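PDB 6H5L: C-type diheme-containing protein from Kuenenia stuttgartiensis, which probably passes electrons through its two covalently bound c-type hemes, as a subunit of a multiheme reductase complex in an anammox bacterium. Local coordinates for residues B[64-69]-B[84-89]; B[47-52]-B[58-63]. All blocks are in the same frame, centred on the assembly; numbering follows the deposited sequence.

Contact 1. Residues B[64-69]-B[84-89]. With HEC (heme c), chain L.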
loop_
_atom_site.group_PDB
_atom_site.type_symbol
_atom_site.label_atom_id
_atom_site.label_comp_id
_atom_site.label_asym_id
_atom_site.label_seq_id
_atom_site.Cartn_x
_atom_site.Cartn_y
_atom_site.Cartn_z
ATOM N N ASP B 64 3.731 49.497 23.314
ATOM C CA ASP B 64 3.905 48.721 22.090
ATOM C C ASP B 64 5.351 48.279 21.925
ATOM O O ASP B 64 5.621 47.127 21.568
ATOM C CB ASP B 64 3.462 49.539 20.877
ATOM C CG ASP B 64 1.959 49.724 20.817
ATOM O OD1 ASP B 64 1.245 49.044 21.581
ATOM O OD2 ASP B 64 1.493 50.554 20.006
ATOM N N ILE B 65 6.296 49.189 22.169
ATOM C CA ILE B 65 7.710 48.856 22.021
ATOM C C ILE B 65 8.129 47.835 23.073
ATOM O O ILE B 65 8.804 46.846 22.766
ATOM C CB ILE B 65 8.571 50.129 22.092
ATOM C CG1 ILE B 65 8.137 51.126 21.015
ATOM C CG2 ILE B 65 10.045 49.788 21.942
ATOM C CD1 ILE B 65 8.820 52.475 21.123
ATOM N N TYR B 66 7.733 48.059 24.329
ATOM C CA TYR B 66 8.058 47.113 25.392
ATOM C C TYR B 66 7.497 45.727 25.100
ATOM O O TYR B 66 8.117 44.720 25.454
ATOM C CB TYR B 66 7.526 47.629 26.730
ATOM C CG TYR B 66 7.868 46.750 27.912
ATOM C CD1 TYR B 66 9.044 46.940 28.627
ATOM C CD2 TYR B 66 7.016 45.727 28.311
ATOM C CE1 TYR B 66 9.361 46.135 29.704
ATOM C CE2 TYR B 66 7.326 44.917 29.384
ATOM C CZ TYR B 66 8.499 45.125 30.077
ATOM O OH TYR B 66 8.806 44.318 31.143
ATOM N N ARG B 67 6.330 45.656 24.458
ATOM C CA ARG B 67 5.744 44.361 24.131
ATOM C C ARG B 67 6.580 43.632 23.089
ATOM O O ARG B 67 6.852 42.435 23.227
ATOM C CB ARG B 67 4.311 44.547 23.640
ATOM C CG ARG B 67 3.540 43.247 23.468
ATOM C CD ARG B 67 2.098 43.510 23.063
ATOM N NE ARG B 67 1.163 42.719 23.855
ATOM C CZ ARG B 67 -0.147 42.671 23.637
ATOM N NH1 ARG B 67 -0.683 43.365 22.642
ATOM N NH2 ARG B 67 -0.920 41.923 24.413
ATOM N N THR B 68 6.992 44.340 22.034
ATOM C CA THR B 68 7.797 43.714 20.989
ATOM C C THR B 68 9.143 43.246 21.532
ATOM O O THR B 68 9.640 42.181 21.146
ATOM C CB THR B 68 7.999 44.689 19.829
ATOM O OG1 THR B 68 6.735 45.249 19.450
ATOM C CG2 THR B 68 8.603 43.977 18.629
ATOM N N ILE B 69 9.747 44.032 22.428
ATOM C CA ILE B 69 11.016 43.641 23.039
ATOM C C ILE B 69 10.844 42.369 23.860
ATOM O O ILE B 69 11.673 41.453 23.795
ATOM C CB ILE B 69 11.570 44.795 23.897
ATOM C CG1 ILE B 69 11.809 46.041 23.041
ATOM C CG2 ILE B 69 12.850 44.372 24.600
ATOM C CD1 ILE B 69 12.053 47.302 23.852
ATOM N N LEU B 84 16.086 39.383 30.043
ATOM C CA LEU B 84 16.377 40.641 30.709
ATOM C C LEU B 84 15.272 40.981 31.704
ATOM O O LEU B 84 14.135 40.516 31.593
ATOM C CB LEU B 84 16.533 41.770 29.688
ATOM C CG LEU B 84 17.707 41.639 28.716
ATOM C CD1 LEU B 84 17.705 42.781 27.710
ATOM C CD2 LEU B 84 19.027 41.591 29.471
ATOM N N THR B 85 15.621 41.810 32.684
ATOM C CA THR B 85 14.672 42.165 33.724
ATOM C C THR B 85 13.604 43.108 33.182
ATOM O O THR B 85 13.735 43.696 32.105
ATOM C CB THR B 85 15.379 42.818 34.912
ATOM O OG1 THR B 85 15.730 44.164 34.577
ATOM C CG2 THR B 85 16.637 42.043 35.271
ATOM N N GLU B 86 12.520 43.224 33.951
ATOM C CA GLU B 86 11.440 44.145 33.619
ATOM C C GLU B 86 11.964 45.564 33.431
ATOM O O GLU B 86 11.628 46.243 32.455
ATOM C CB GLU B 86 10.384 44.098 34.724
ATOM C CG GLU B 86 8.946 44.087 34.243
ATOM C CD GLU B 86 8.020 43.379 35.214
ATOM O OE1 GLU B 86 8.060 42.132 35.270
ATOM O OE2 GLU B 86 7.264 44.070 35.929
ATOM N N GLU B 87 12.799 46.023 34.366
ATOM C CA GLU B 87 13.327 47.382 34.303
ATOM C C GLU B 87 14.281 47.561 33.127
ATOM O O GLU B 87 14.276 48.611 32.471
ATOM C CB GLU B 87 14.023 47.719 35.619
ATOM C CG GLU B 87 14.740 49.055 35.631
ATOM C CD GLU B 87 15.624 49.224 36.849
ATOM O OE1 GLU B 87 15.640 48.312 37.702
ATOM O OE2 GLU B 87 16.305 50.266 36.953
ATOM N N GLN B 88 15.111 46.552 32.848
ATOM C CA GLN B 88 16.075 46.660 31.757
ATOM C C GLN B 88 15.376 46.848 30.416
ATOM O O GLN B 88 15.757 47.713 29.619
ATOM C CB GLN B 88 16.975 45.423 31.726
ATOM C CG GLN B 88 18.055 45.407 32.795
ATOM C CD GLN B 88 18.901 44.149 32.750
ATOM O OE1 GLN B 88 18.377 43.039 32.659
ATOM N NE2 GLN B 88 20.217 44.318 32.808
ATOM N N ARG B 89 14.350 46.037 30.146
ATOM C CA ARG B 89 13.603 46.182 28.900
ATOM C C ARG B 89 12.870 47.514 28.834
ATOM O O ARG B 89 12.665 48.056 27.742
ATOM C CB ARG B 89 12.614 45.028 28.746
ATOM C CG ARG B 89 13.244 43.696 28.387
ATOM C CD ARG B 89 12.187 42.606 28.351
ATOM N NE ARG B 89 12.130 41.859 29.604
ATOM C CZ ARG B 89 11.035 41.271 30.073
ATOM N NH1 ARG B 89 9.893 41.358 29.405
ATOM N NH2 ARG B 89 11.077 40.607 31.219
HETATM FE FE HEC L . 15.631 43.810 17.546
HETATM C CHA HEC L . 13.102 44.290 15.284
HETATM C CHB HEC L . 14.046 45.965 19.729
HETATM C CHC HEC L . 18.182 43.408 19.827
HETATM C CHD HEC L . 17.300 41.752 15.350
HETATM N NA HEC L . 13.899 44.920 17.517
HETATM C C1A HEC L . 13.001 44.974 16.475
HETATM C C2A HEC L . 11.913 45.864 16.830
HETATM C C3A HEC L . 12.178 46.337 18.070
HETATM C C4A HEC L . 13.427 45.745 18.516
HETATM C CMA HEC L . 11.374 47.322 18.951
HETATM C CAA HEC L . 10.755 46.120 15.821
HETATM C CBA HEC L . 9.462 46.766 16.316
HETATM C CGA HEC L . 8.531 46.959 15.145
HETATM O O1A HEC L . 9.018 46.979 13.984
HETATM O O2A HEC L . 7.302 47.096 15.372
HETATM N NB HEC L . 16.045 44.560 19.417
HETATM C C1B HEC L . 15.240 45.413 20.149
HETATM C C2B HEC L . 15.870 45.618 21.441
HETATM C C3B HEC L . 17.010 44.918 21.464
HETATM C C4B HEC L . 17.142 44.236 20.194
HETATM C CMB HEC L . 15.315 46.513 22.570
HETATM C CAB HEC L . 18.027 44.819 22.625
HETATM C CBB HEC L . 17.432 44.025 23.810
HETATM N NC HEC L . 17.408 42.780 17.582
HETATM C C1C HEC L . 18.310 42.742 18.628
HETATM C C2C HEC L . 19.337 41.775 18.300
HETATM C C3C HEC L . 19.166 41.429 17.017
HETATM C C4C HEC L . 17.901 41.981 16.569
HETATM C CMC HEC L . 20.627 41.572 19.127
HETATM C CAC HEC L . 20.062 40.478 16.188
HETATM C CBC HEC L . 19.987 39.044 16.756
HETATM N ND HEC L . 15.261 43.128 15.617
HETATM C C1D HEC L . 16.101 42.272 14.906
HETATM C C2D HEC L . 15.504 42.011 13.615
HETATM C C3D HEC L . 14.193 42.807 13.600
HETATM C C4D HEC L . 14.128 43.466 14.882
HETATM C CMD HEC L . 16.074 41.120 12.491
HETATM C CAD HEC L . 13.150 42.900 12.468
HETATM C CBD HEC L . 12.254 41.669 12.502
HETATM C CGD HEC L . 11.269 41.729 11.366
HETATM O O1D HEC L . 10.541 42.749 11.251
HETATM O O2D HEC L . 11.206 40.750 10.579
#
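Tyr66 of helix 62-71 meets Glu86 and Arg89 at the start of helix 86-91, and Ile69 meets Arg89, beside a c-type heme. Just ahead of that helix, the carbonyl of Leu84 is a landing point for Arg89, while the Leu84 side chain packs on helix 9-18 and on Ile70 of the neighbouring hydroxylamine oxidoreductase-like chain. Thr85 is the N-cap and forms a capping box with Gln88: Thr85 OG1 accepts from Gln88 N at 3.0 Å, and Gln88 OE1 accepts in return from Thr85 N at 3.0 Å, in the carbonyl plane and nearly straight. Glu86 lays CG against the Tyr66 hydroxyl, and its backbone O lies in the plane of the phenol ring at the CE1 edge, 3.6 Å from Tyr66 CE1. Arg89 does most of the rest. Arg89 CB touches Tyr66 CE1 at 3.6 Å, and Arg89 CG slides past Ile69 CG2 at 3.9 Å. A bend at chi3 (-97°) turns the guanidinium back, and Arg89 NE and NH2 both reach Leu84 O from one face of its carbonyl, each at 3.1 Å. The guanidinium runs nearly parallel to the phenol ring (19°), with Tyr66 OH over its face near the rim. NH1 is hydrogen-bonded to Ser70 OG, one residue beyond Ile69. Ile69 also presents CG1 to the heme methyl CMB at 3.6 Å. The arginine thus ties its own helix start to helix 62-71; its guanidinium, bonded to Leu84 O and Ser70 OG, lies well away from the porphyrin, so its charge probably weighs little there.

Contact 2. Residues B[47-52]-B[58-63]. With HEC (heme c), chain L.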
loop_
_atom_site.group_PDB
_atom_site.type_symbol
_atom_site.label_atom_id
_atom_site.label_comp_id
_atom_site.label_asym_id
_atom_site.label_seq_id
_atom_site.Cartn_x
_atom_site.Cartn_y
_atom_site.Cartn_z
ATOM N N GLY B 47 11.224 56.008 12.784
ATOM C CA GLY B 47 10.000 56.043 13.558
ATOM C C GLY B 47 8.890 55.174 13.017
ATOM O O GLY B 47 7.722 55.401 13.345
ATOM N N ALA B 48 9.223 54.178 12.196
ATOM C CA ALA B 48 8.251 53.284 11.576
ATOM C C ALA B 48 8.340 51.925 12.259
ATOM O O ALA B 48 9.327 51.200 12.089
ATOM C CB ALA B 48 8.498 53.164 10.075
ATOM N N TYR B 49 7.309 51.583 13.026
ATOM C CA TYR B 49 7.237 50.322 13.749
ATOM C C TYR B 49 6.122 49.469 13.159
ATOM O O TYR B 49 5.003 49.954 12.963
ATOM C CB TYR B 49 7.004 50.558 15.243
ATOM C CG TYR B 49 8.214 51.099 15.977
ATOM C CD1 TYR B 49 8.702 52.373 15.712
ATOM C CD2 TYR B 49 8.861 50.340 16.944
ATOM C CE1 TYR B 49 9.803 52.871 16.383
ATOM C CE2 TYR B 49 9.964 50.831 17.621
ATOM C CZ TYR B 49 10.430 52.096 17.336
ATOM O OH TYR B 49 11.526 52.591 18.005
ATOM N N LYS B 50 6.436 48.203 12.873
ATOM C CA LYS B 50 5.461 47.325 12.231
ATOM C C LYS B 50 4.289 47.013 13.152
ATOM O O LYS B 50 3.148 46.894 12.690
ATOM C CB LYS B 50 6.129 46.025 11.777
ATOM C CG LYS B 50 7.088 46.152 10.616
ATOM C CD LYS B 50 7.535 44.770 10.158
ATOM C CE LYS B 50 8.595 44.831 9.073
ATOM N NZ LYS B 50 9.040 43.464 8.680
ATOM N N PHE B 51 4.549 46.866 14.449
ATOM C CA PHE B 51 3.610 46.243 15.378
ATOM C C PHE B 51 3.214 47.251 16.452
ATOM O O PHE B 51 3.999 47.553 17.358
ATOM C CB PHE B 51 4.232 44.985 15.967
ATOM C CG PHE B 51 4.933 44.141 14.944
ATOM C CD1 PHE B 51 4.222 43.564 13.906
ATOM C CD2 PHE B 51 6.304 43.947 15.001
ATOM C CE1 PHE B 51 4.860 42.793 12.952
ATOM C CE2 PHE B 51 6.948 43.177 14.051
ATOM C CZ PHE B 51 6.226 42.603 13.026
ATOM N N ARG B 52 1.996 47.772 16.335
ATOM C CA ARG B 52 1.477 48.808 17.211
ATOM C C ARG B 52 0.055 48.460 17.627
ATOM O O ARG B 52 -0.564 47.521 17.118
ATOM C CB ARG B 52 1.488 50.181 16.523
ATOM C CG ARG B 52 2.866 50.716 16.172
ATOM C CD ARG B 52 2.796 51.685 14.997
ATOM N NE ARG B 52 2.725 50.964 13.730
ATOM C CZ ARG B 52 1.602 50.723 13.061
ATOM N NH1 ARG B 52 0.440 51.161 13.524
ATOM N NH2 ARG B 52 1.645 50.047 11.923
ATOM N N SER B 58 1.000 56.240 12.674
ATOM C CA SER B 58 1.263 56.747 14.007
ATOM C C SER B 58 2.528 56.124 14.588
ATOM O O SER B 58 2.994 55.066 14.156
ATOM C CB SER B 58 0.078 56.468 14.933
ATOM O OG SER B 58 0.440 56.634 16.294
ATOM N N LEU B 59 3.087 56.810 15.580
ATOM C CA LEU B 59 4.164 56.249 16.369
ATOM C C LEU B 59 3.624 55.112 17.232
ATOM O O LEU B 59 2.417 55.019 17.468
ATOM C CB LEU B 59 4.789 57.324 17.256
ATOM C CG LEU B 59 5.303 58.603 16.595
ATOM C CD1 LEU B 59 5.694 59.612 17.660
ATOM C CD2 LEU B 59 6.478 58.306 15.679
ATOM N N PRO B 60 4.492 54.225 17.709
ATOM C CA PRO B 60 4.054 53.243 18.701
ATOM C C PRO B 60 3.978 53.866 20.083
ATOM O O PRO B 60 4.687 54.823 20.401
ATOM C CB PRO B 60 5.148 52.173 18.640
ATOM C CG PRO B 60 6.365 52.940 18.267
ATOM C CD PRO B 60 5.891 54.000 17.300
ATOM N N THR B 61 3.095 53.313 20.907
ATOM C CA THR B 61 3.110 53.674 22.313
ATOM C C THR B 61 4.332 53.054 22.981
ATOM O O THR B 61 4.939 52.110 22.466
ATOM C CB THR B 61 1.833 53.206 23.013
ATOM O OG1 THR B 61 1.816 51.775 23.069
ATOM C CG2 THR B 61 0.603 53.695 22.265
ATOM N N ASP B 62 4.704 53.606 24.137
ATOM C CA ASP B 62 5.809 53.023 24.894
ATOM C C ASP B 62 5.522 51.573 25.258
ATOM O O ASP B 62 6.452 50.762 25.365
ATOM C CB ASP B 62 6.086 53.847 26.151
ATOM C CG ASP B 62 6.531 55.262 25.835
ATOM O OD1 ASP B 62 6.451 55.657 24.653
ATOM O OD2 ASP B 62 6.964 55.973 26.766
ATOM N N GLU B 63 4.245 51.228 25.434
ATOM C CA GLU B 63 3.875 49.850 25.734
ATOM C C GLU B 63 4.001 48.956 24.507
ATOM O O GLU B 63 4.346 47.777 24.635
ATOM C CB GLU B 63 2.449 49.800 26.285
ATOM C CG GLU B 63 2.232 50.615 27.561
ATOM C CD GLU B 63 2.129 52.106 27.299
ATOM O OE1 GLU B 63 1.768 52.487 26.168
ATOM O OE2 GLU B 63 2.425 52.893 28.221
HETATM FE FE HEC L . 15.631 43.810 17.546
HETATM C CHA HEC L . 13.102 44.290 15.284
HETATM C CHB HEC L . 14.046 45.965 19.729
HETATM C CHC HEC L . 18.182 43.408 19.827
HETATM C CHD HEC L . 17.300 41.752 15.350
HETATM N NA HEC L . 13.899 44.920 17.517
HETATM C C1A HEC L . 13.001 44.974 16.475
HETATM C C2A HEC L . 11.913 45.864 16.830
HETATM C C3A HEC L . 12.178 46.337 18.070
HETATM C C4A HEC L . 13.427 45.745 18.516
HETATM C CMA HEC L . 11.374 47.322 18.951
HETATM C CAA HEC L . 10.755 46.120 15.821
HETATM C CBA HEC L . 9.462 46.766 16.316
HETATM C CGA HEC L . 8.531 46.959 15.145
HETATM O O1A HEC L . 9.018 46.979 13.984
HETATM O O2A HEC L . 7.302 47.096 15.372
HETATM N NB HEC L . 16.045 44.560 19.417
HETATM C C1B HEC L . 15.240 45.413 20.149
HETATM C C2B HEC L . 15.870 45.618 21.441
HETATM C C3B HEC L . 17.010 44.918 21.464
HETATM C C4B HEC L . 17.142 44.236 20.194
HETATM C CMB HEC L . 15.315 46.513 22.570
HETATM C CAB HEC L . 18.027 44.819 22.625
HETATM C CBB HEC L . 17.432 44.025 23.810
HETATM N NC HEC L . 17.408 42.780 17.582
HETATM C C1C HEC L . 18.310 42.742 18.628
HETATM C C2C HEC L . 19.337 41.775 18.300
HETATM C C3C HEC L . 19.166 41.429 17.017
HETATM C C4C HEC L . 17.901 41.981 16.569
HETATM C CMC HEC L . 20.627 41.572 19.127
HETATM C CAC HEC L . 20.062 40.478 16.188
HETATM C CBC HEC L . 19.987 39.044 16.756
HETATM N ND HEC L . 15.261 43.128 15.617
HETATM C C1D HEC L . 16.101 42.272 14.906
HETATM C C2D HEC L . 15.504 42.011 13.615
HETATM C C3D HEC L . 14.193 42.807 13.600
HETATM C C4D HEC L . 14.128 43.466 14.882
HETATM C CMD HEC L . 16.074 41.120 12.491
HETATM C CAD HEC L . 13.150 42.900 12.468
HETATM C CBD HEC L . 12.254 41.669 12.502
HETATM C CGD HEC L . 11.269 41.729 11.366
HETATM O O1D HEC L . 10.541 42.749 11.251
HETATM O O2D HEC L . 11.206 40.750 10.579
HETATM O O HOH W 1 5.356 53.804 13.850
#
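A single water is gripped by three backbone groups and stitches the two segments together: it donates to Gly47 O and, at 2.7 Å, to Ser58 O, and accepts from Tyr49 N at 3.1 Å. Beside it Pro60 lies on the Tyr49 ring. With CG of Tyr49 beside its backbone N (chi1 -73°), the phenol stands across the proline, whose CG sits 3.6 Å from the Tyr49 ring centroid and 20° off the ring normal, a CH-pi contact over the face. The same proline turns its CB to the stem of Arg52, 3.7 Å from Arg52 CG, and Arg52 CD rests against Ser58 O. A kink between CG and NE of Arg52 (chi3 -80°) brings NE to Tyr49 O at 2.6 Å with that oxygen in the guanidinium plane; this side-chain to backbone bond ties Arg52 to Tyr49. Leu59 CD2 reaches back to Gly47 O, and Phe103 of helix 102-105 packs on Tyr49, Leu59 and Pro60. The same loop faces the heme. Lys50 N donates to HEC O1A and Phe51 N, at 2.9 Å, to HEC O2A, so consecutive amides hold both oxygens of one propionate. Lys50, extended beyond CG, carries NZ to HEC O1D of the other propionate at 3.1 Å, and NZ also bonds a propionate of the second heme; Arg42 and Lys175 also bond the first of these hemes. These donors would probably favour ionised propionates and may influence the heme potentials, while the buried Pro60-Tyr49 packing and the bridging water probably help to fix the loop that carries the two amides.

Overall arrangement
Contact 2 closes first along the chain and contact 1 follows, their centres 14 Å apart. Helix 62-71 joins them: its beginning belongs to residues 58-63 and the turns that follow to residues 64-69. Ile65 is the apolar link, its CG1 packing on Pro60 and Tyr49, while Asp64 lies against Arg52. Both contacts touch the same heme, contact 2 mainly at the propionates, contact 1 at a methyl near the axial Met78 and, through Thr68, at the stem of one propionate. Together they line part of the pocket in the first cytochrome c domain, and Lys50 extends this frame to the second heme, consistent with electron transfer between the two.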